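Side-chain contacts in PA0833-PD protein (Pseudomonas aeruginosa PAO1, PDB 6JFW), which probably binds peptidoglycan through its periplasmic OmpA C-like domain, the part present in this chain, and so may link the outer membrane to the cell wall: residues E6-R11 with F59-Q64; P51-A56 with T98-D103. One frame throughout, in Å; residues are numbered along the deposited sequence.

Interaction 1. Residues E6-R11 with F59-Q64; sequences EAELRR and FKQYNQ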
loop_
_atom_site.group_PDB
_atom_site.type_symbol
_atom_site.label_atom_id
_atom_site.label_comp_id
_atom_site.label_asym_id
_atom_site.label_seq_id
_atom_site.Cartn_x
_atom_site.Cartn_y
_atom_site.Cartn_z
ATOM N N GLU A 6 8.743 -11.964 5.001
ATOM C CA GLU A 6 9.074 -11.477 3.665
ATOM C C GLU A 6 8.926 -12.582 2.628
ATOM O O GLU A 6 8.353 -12.368 1.552
ATOM C CB GLU A 6 10.493 -10.907 3.626
ATOM C CG GLU A 6 10.796 -10.227 2.293
ATOM C CD GLU A 6 12.276 -10.053 2.013
ATOM O OE1 GLU A 6 13.088 -10.186 2.952
ATOM O OE2 GLU A 6 12.626 -9.785 0.844
ATOM N N ALA A 7 9.435 -13.777 2.935
ATOM C CA ALA A 7 9.321 -14.888 1.995
ATOM C C ALA A 7 7.872 -15.318 1.823
ATOM O O ALA A 7 7.449 -15.667 0.714
ATOM C CB ALA A 7 10.180 -16.062 2.462
ATOM N N GLU A 8 7.096 -15.303 2.907
ATOM C CA GLU A 8 5.678 -15.624 2.798
ATOM C C GLU A 8 4.939 -14.583 1.967
ATOM O O GLU A 8 4.050 -14.923 1.178
ATOM C CB GLU A 8 5.063 -15.741 4.188
ATOM C CG GLU A 8 5.122 -17.130 4.779
ATOM C CD GLU A 8 4.873 -17.130 6.268
ATOM O OE1 GLU A 8 5.701 -17.700 7.008
ATOM O OE2 GLU A 8 3.860 -16.548 6.707
ATOM N N LEU A 9 5.299 -13.308 2.126
ATOM C CA LEU A 9 4.650 -12.260 1.346
ATOM C C LEU A 9 5.003 -12.366 -0.132
ATOM O O LEU A 9 4.130 -12.206 -0.993
ATOM C CB LEU A 9 5.029 -10.888 1.900
ATOM C CG LEU A 9 4.284 -10.537 3.186
ATOM C CD1 LEU A 9 4.874 -9.307 3.851
ATOM C CD2 LEU A 9 2.811 -10.334 2.882
ATOM N N ARG A 10 6.272 -12.639 -0.447
ATOM C CA ARG A 10 6.667 -12.783 -1.845
ATOM C C ARG A 10 5.887 -13.898 -2.526
ATOM O O ARG A 10 5.464 -13.754 -3.678
ATOM C CB ARG A 10 8.170 -13.041 -1.951
ATOM C CG ARG A 10 8.986 -11.784 -1.794
ATOM C CD ARG A 10 10.464 -11.992 -2.062
ATOM N NE ARG A 10 11.211 -10.844 -1.564
ATOM C CZ ARG A 10 11.280 -9.672 -2.185
ATOM N NH1 ARG A 10 10.662 -9.491 -3.346
ATOM N NH2 ARG A 10 11.969 -8.677 -1.645
ATOM N N ARG A 11 5.675 -15.012 -1.824
ATOM C CA ARG A 11 4.914 -16.110 -2.405
ATOM C C ARG A 11 3.467 -15.703 -2.658
ATOM O O ARG A 11 2.939 -15.898 -3.758
ATOM C CB ARG A 11 4.982 -17.334 -1.493
ATOM C CG ARG A 11 4.467 -18.598 -2.149
ATOM C CD ARG A 11 5.345 -19.791 -1.822
ATOM N NE ARG A 11 4.939 -20.973 -2.577
ATOM C CZ ARG A 11 5.713 -21.608 -3.451
ATOM N NH1 ARG A 11 6.950 -21.187 -3.678
ATOM N NH2 ARG A 11 5.251 -22.672 -4.093
ATOM N N PHE A 59 -0.481 -10.110 8.161
ATOM C CA PHE A 59 -0.346 -9.130 9.235
ATOM C C PHE A 59 -0.850 -9.693 10.559
ATOM O O PHE A 59 -0.241 -9.468 11.611
ATOM C CB PHE A 59 -1.110 -7.847 8.893
ATOM C CG PHE A 59 -0.679 -7.182 7.608
ATOM C CD1 PHE A 59 0.550 -7.454 7.027
ATOM C CD2 PHE A 59 -1.515 -6.265 6.992
ATOM C CE1 PHE A 59 0.928 -6.830 5.848
ATOM C CE2 PHE A 59 -1.143 -5.639 5.818
ATOM C CZ PHE A 59 0.080 -5.921 5.245
ATOM N N LYS A 60 -1.971 -10.419 10.526
ATOM C CA LYS A 60 -2.509 -11.020 11.743
ATOM C C LYS A 60 -1.571 -12.071 12.314
ATOM O O LYS A 60 -1.486 -12.229 13.537
ATOM C CB LYS A 60 -3.874 -11.645 11.466
ATOM C CG LYS A 60 -5.029 -10.679 11.579
ATOM C CD LYS A 60 -6.307 -11.401 11.977
ATOM C CE LYS A 60 -6.865 -12.205 10.817
ATOM N NZ LYS A 60 -6.591 -11.525 9.519
ATOM N N GLN A 61 -0.870 -12.797 11.448
ATOM C CA GLN A 61 0.013 -13.865 11.897
ATOM C C GLN A 61 1.324 -13.315 12.446
ATOM O O GLN A 61 1.831 -13.810 13.459
ATOM C CB GLN A 61 0.268 -14.822 10.736
ATOM C CG GLN A 61 0.918 -16.126 11.109
ATOM C CD GLN A 61 1.338 -16.901 9.881
ATOM O OE1 GLN A 61 2.458 -16.754 9.396
ATOM N NE2 GLN A 61 0.432 -17.716 9.356
ATOM N N TYR A 62 1.881 -12.292 11.800
ATOM C CA TYR A 62 3.147 -11.687 12.219
ATOM C C TYR A 62 2.832 -10.414 12.995
ATOM O O TYR A 62 2.678 -9.334 12.426
ATOM C CB TYR A 62 4.038 -11.428 11.017
ATOM C CG TYR A 62 4.481 -12.723 10.418
ATOM C CD1 TYR A 62 5.436 -13.499 11.054
ATOM C CD2 TYR A 62 3.907 -13.204 9.254
ATOM C CE1 TYR A 62 5.832 -14.699 10.533
ATOM C CE2 TYR A 62 4.300 -14.404 8.721
ATOM C CZ TYR A 62 5.264 -15.149 9.369
ATOM O OH TYR A 62 5.677 -16.356 8.865
ATOM N N ASN A 63 2.764 -10.555 14.313
ATOM C CA ASN A 63 2.227 -9.513 15.175
ATOM C C ASN A 63 3.264 -8.493 15.626
ATOM O O ASN A 63 2.883 -7.476 16.216
ATOM C CB ASN A 63 1.563 -10.156 16.402
ATOM C CG ASN A 63 2.509 -11.056 17.179
ATOM O OD1 ASN A 63 2.435 -12.282 17.092
ATOM N ND2 ASN A 63 3.391 -10.449 17.958
ATOM N N GLN A 64 4.545 -8.708 15.346
ATOM C CA GLN A 64 5.607 -7.879 15.924
ATOM C C GLN A 64 6.097 -6.803 14.961
ATOM O O GLN A 64 7.301 -6.593 14.814
ATOM C CB GLN A 64 6.767 -8.752 16.381
ATOM C CG GLN A 64 6.383 -9.802 17.396
ATOM C CD GLN A 64 7.303 -9.816 18.598
ATOM O OE1 GLN A 64 8.481 -9.502 18.489
ATOM N NE2 GLN A 64 6.763 -10.172 19.753
#
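The side chain of Glu8 projects from helix 3-12 with chi1 at -90° and an extended chain beyond CG, which carries its carboxylate straight out to Tyr62. Tyr62 has CG anti to its carbonyl carbon (chi1 -67°), and this turns the hydroxyl end of the ring back to meet it. The carboxylate comes to the ring edge rather than over a face, with the two planes 44° apart. In the model Glu8 OE2 lies near the ring plane, 3.0 Å from Tyr62 CE2 and 2.8 Å from Tyr62 OH. Glu8 OE1 and CD are both modelled implausibly close to Tyr62 OH, so the fine placement of the carboxylate and the hydroxyl is doubtful. Lys4 is the shared partner. It forms a salt bridge with Glu8 OE1 and a hydrogen bond with Tyr62 OH. Tyr62 also touches Gln5 of the same helix. The contact is a small surface one that joins the N-terminal helix to the end of helix 49-61, where Tyr62 leaves helical geometry. Beneath it, Leu9 and Phe59 both pack on Leu137 of strand 132-139, and Phe59 also reaches Leu29 of strand 26-32.

Interaction 2. Residues P51-A56 with T98-D103; sequences PLNNLA and TAQGVD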
loop_
_atom_site.group_PDB
_atom_site.type_symbol
_atom_site.label_atom_id
_atom_site.label_comp_id
_atom_site.label_asym_id
_atom_site.label_seq_id
_atom_site.Cartn_x
_atom_site.Cartn_y
_atom_site.Cartn_z
ATOM N N PRO A 51 -5.966 -10.641 -2.924
ATOM C CA PRO A 51 -4.634 -10.219 -2.450
ATOM C C PRO A 51 -4.671 -9.520 -1.100
ATOM O O PRO A 51 -3.849 -9.821 -0.225
ATOM C CB PRO A 51 -4.152 -9.294 -3.572
ATOM C CG PRO A 51 -4.778 -9.853 -4.787
ATOM C CD PRO A 51 -6.142 -10.334 -4.359
ATOM N N LEU A 52 -5.619 -8.600 -0.901
ATOM C CA LEU A 52 -5.740 -7.932 0.392
ATOM C C LEU A 52 -6.112 -8.916 1.494
ATOM O O LEU A 52 -5.641 -8.789 2.630
ATOM C CB LEU A 52 -6.768 -6.807 0.311
ATOM C CG LEU A 52 -6.261 -5.505 -0.307
ATOM C CD1 LEU A 52 -7.394 -4.509 -0.493
ATOM C CD2 LEU A 52 -5.145 -4.910 0.539
ATOM N N ASN A 53 -6.966 -9.896 1.180
ATOM C CA ASN A 53 -7.278 -10.943 2.150
ATOM C C ASN A 53 -6.014 -11.658 2.606
ATOM O O ASN A 53 -5.833 -11.916 3.802
ATOM C CB ASN A 53 -8.259 -11.953 1.553
ATOM C CG ASN A 53 -9.648 -11.383 1.356
ATOM O OD1 ASN A 53 -9.990 -10.338 1.908
ATOM N ND2 ASN A 53 -10.462 -12.080 0.571
ATOM N N ASN A 54 -5.129 -11.989 1.663
ATOM C CA ASN A 54 -3.878 -12.652 2.014
ATOM C C ASN A 54 -2.991 -11.745 2.856
ATOM O O ASN A 54 -2.363 -12.201 3.821
ATOM C CB ASN A 54 -3.145 -13.094 0.748
ATOM C CG ASN A 54 -3.671 -14.402 0.200
ATOM O OD1 ASN A 54 -3.530 -15.450 0.829
ATOM N ND2 ASN A 54 -4.277 -14.352 -0.981
ATOM N N LEU A 55 -2.923 -10.458 2.506
ATOM C CA LEU A 55 -2.139 -9.515 3.296
ATOM C C LEU A 55 -2.643 -9.442 4.731
ATOM O O LEU A 55 -1.848 -9.444 5.677
ATOM C CB LEU A 55 -2.174 -8.129 2.650
ATOM C CG LEU A 55 -1.238 -7.885 1.468
ATOM C CD1 LEU A 55 -1.390 -6.465 0.946
ATOM C CD2 LEU A 55 0.193 -8.150 1.880
ATOM N N ALA A 56 -3.966 -9.374 4.911
ATOM C CA ALA A 56 -4.525 -9.296 6.256
ATOM C C ALA A 56 -4.161 -10.524 7.080
ATOM O O ALA A 56 -3.854 -10.412 8.272
ATOM C CB ALA A 56 -6.043 -9.128 6.184
ATOM N N THR A 98 -8.911 -3.708 8.239
ATOM C CA THR A 98 -9.537 -3.790 9.557
ATOM C C THR A 98 -10.820 -4.609 9.509
ATOM O O THR A 98 -11.127 -5.346 10.455
ATOM C CB THR A 98 -9.815 -2.390 10.102
ATOM O OG1 THR A 98 -10.436 -1.591 9.088
ATOM C CG2 THR A 98 -8.526 -1.730 10.542
ATOM N N ALA A 99 -11.583 -4.496 8.418
ATOM C CA ALA A 99 -12.765 -5.338 8.258
ATOM C C ALA A 99 -12.395 -6.814 8.223
ATOM O O ALA A 99 -13.194 -7.664 8.631
ATOM C CB ALA A 99 -13.520 -4.948 6.988
ATOM N N GLN A 100 -11.192 -7.137 7.748
ATOM C CA GLN A 100 -10.723 -8.516 7.709
ATOM C C GLN A 100 -10.164 -8.996 9.041
ATOM O O GLN A 100 -9.776 -10.164 9.143
ATOM C CB GLN A 100 -9.665 -8.679 6.615
ATOM C CG GLN A 100 -10.219 -8.547 5.209
ATOM C CD GLN A 100 -11.211 -9.644 4.874
ATOM O OE1 GLN A 100 -10.831 -10.798 4.671
ATOM N NE2 GLN A 100 -12.490 -9.293 4.823
ATOM N N GLY A 101 -10.107 -8.142 10.059
ATOM C CA GLY A 101 -9.694 -8.566 11.381
ATOM C C GLY A 101 -8.337 -8.074 11.833
ATOM O O GLY A 101 -7.898 -8.456 12.925
ATOM N N VAL A 102 -7.652 -7.253 11.041
ATOM C CA VAL A 102 -6.403 -6.659 11.499
ATOM C C VAL A 102 -6.711 -5.623 12.570
ATOM O O VAL A 102 -7.589 -4.768 12.393
ATOM C CB VAL A 102 -5.633 -6.042 10.321
ATOM C CG1 VAL A 102 -4.376 -5.359 10.819
ATOM C CG2 VAL A 102 -5.283 -7.111 9.297
ATOM N N ASP A 103 -6.001 -5.706 13.695
ATOM C CA ASP A 103 -6.207 -4.776 14.801
ATOM C C ASP A 103 -5.984 -3.345 14.330
ATOM O O ASP A 103 -4.899 -3.003 13.851
ATOM C CB ASP A 103 -5.259 -5.121 15.952
ATOM C CG ASP A 103 -5.618 -4.413 17.253
ATOM O OD1 ASP A 103 -6.206 -3.311 17.211
ATOM O OD2 ASP A 103 -5.302 -4.963 18.330
#
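Ala56 and Val102 bring the two backbones nearest, with 6.2 Å between their CA atoms. Residues 51-56 are a run of helix 49-61. Residues 98-103 hold the last two residues of helix 79-99 and the chain that leaves it. Here helix 49-61 packs against the C-terminal end of helix 79-99, within the OmpA C-like fold, in which helices pack against a mixed beta-sheet. Helix 79-99 closes with a Schellman motif. Gly101 takes a positive phi of 109°, a backbone shape that glycine readily adopts, and its N bonds to Thr98 O at 3.0 Å. Val102 then runs in an extended conformation towards strand 107-111, where it touches Leu107.

The side chains meet in two layers. In the outer layer, the amides of Asn53 and Gln100 approach each other with their planes 25° apart. Gln100 is bent at chi2 (-64°), which folds its amide over towards Asn53. In the inner layer, Ala56 points its methyl between two residues of the turn. Its CB lies 3.7 Å from Gln100 CB. Leu97 of helix 79-99 adds a further apolar contact to Ala56, and Leu52, one turn earlier, packs on Tyr96. Val102 has CG2 anti to its carbonyl carbon, and this branch does the touching: Val102 CG2 sits 3.8 Å from Ala56 CB and 3.7 Å from Ala56 O.

Interactions 1 and 2 share helix 49-61, and their centres are 12 Å apart. Their segments alternate along the chain. Helix 49-61 is thus joined to the N-terminal helix in interaction 1 and to the end of helix 79-99 in interaction 2. The two contacts also touch directly. Leu9 CD2 packs 3.6 Å from Leu55 CD2. Lys60 lies along the turn after helix 79-99, with Lys60 CD 3.5 Å from Gly101 O and Lys60 CG 4.2 Å from Val102 CG2. Its NZ makes weak hydrogen bonds to Ala56 O and Gln100 O. Interaction 1 is a polar contact at the surface; interaction 2 is partly buried and largely apolar at Ala56 and Val102.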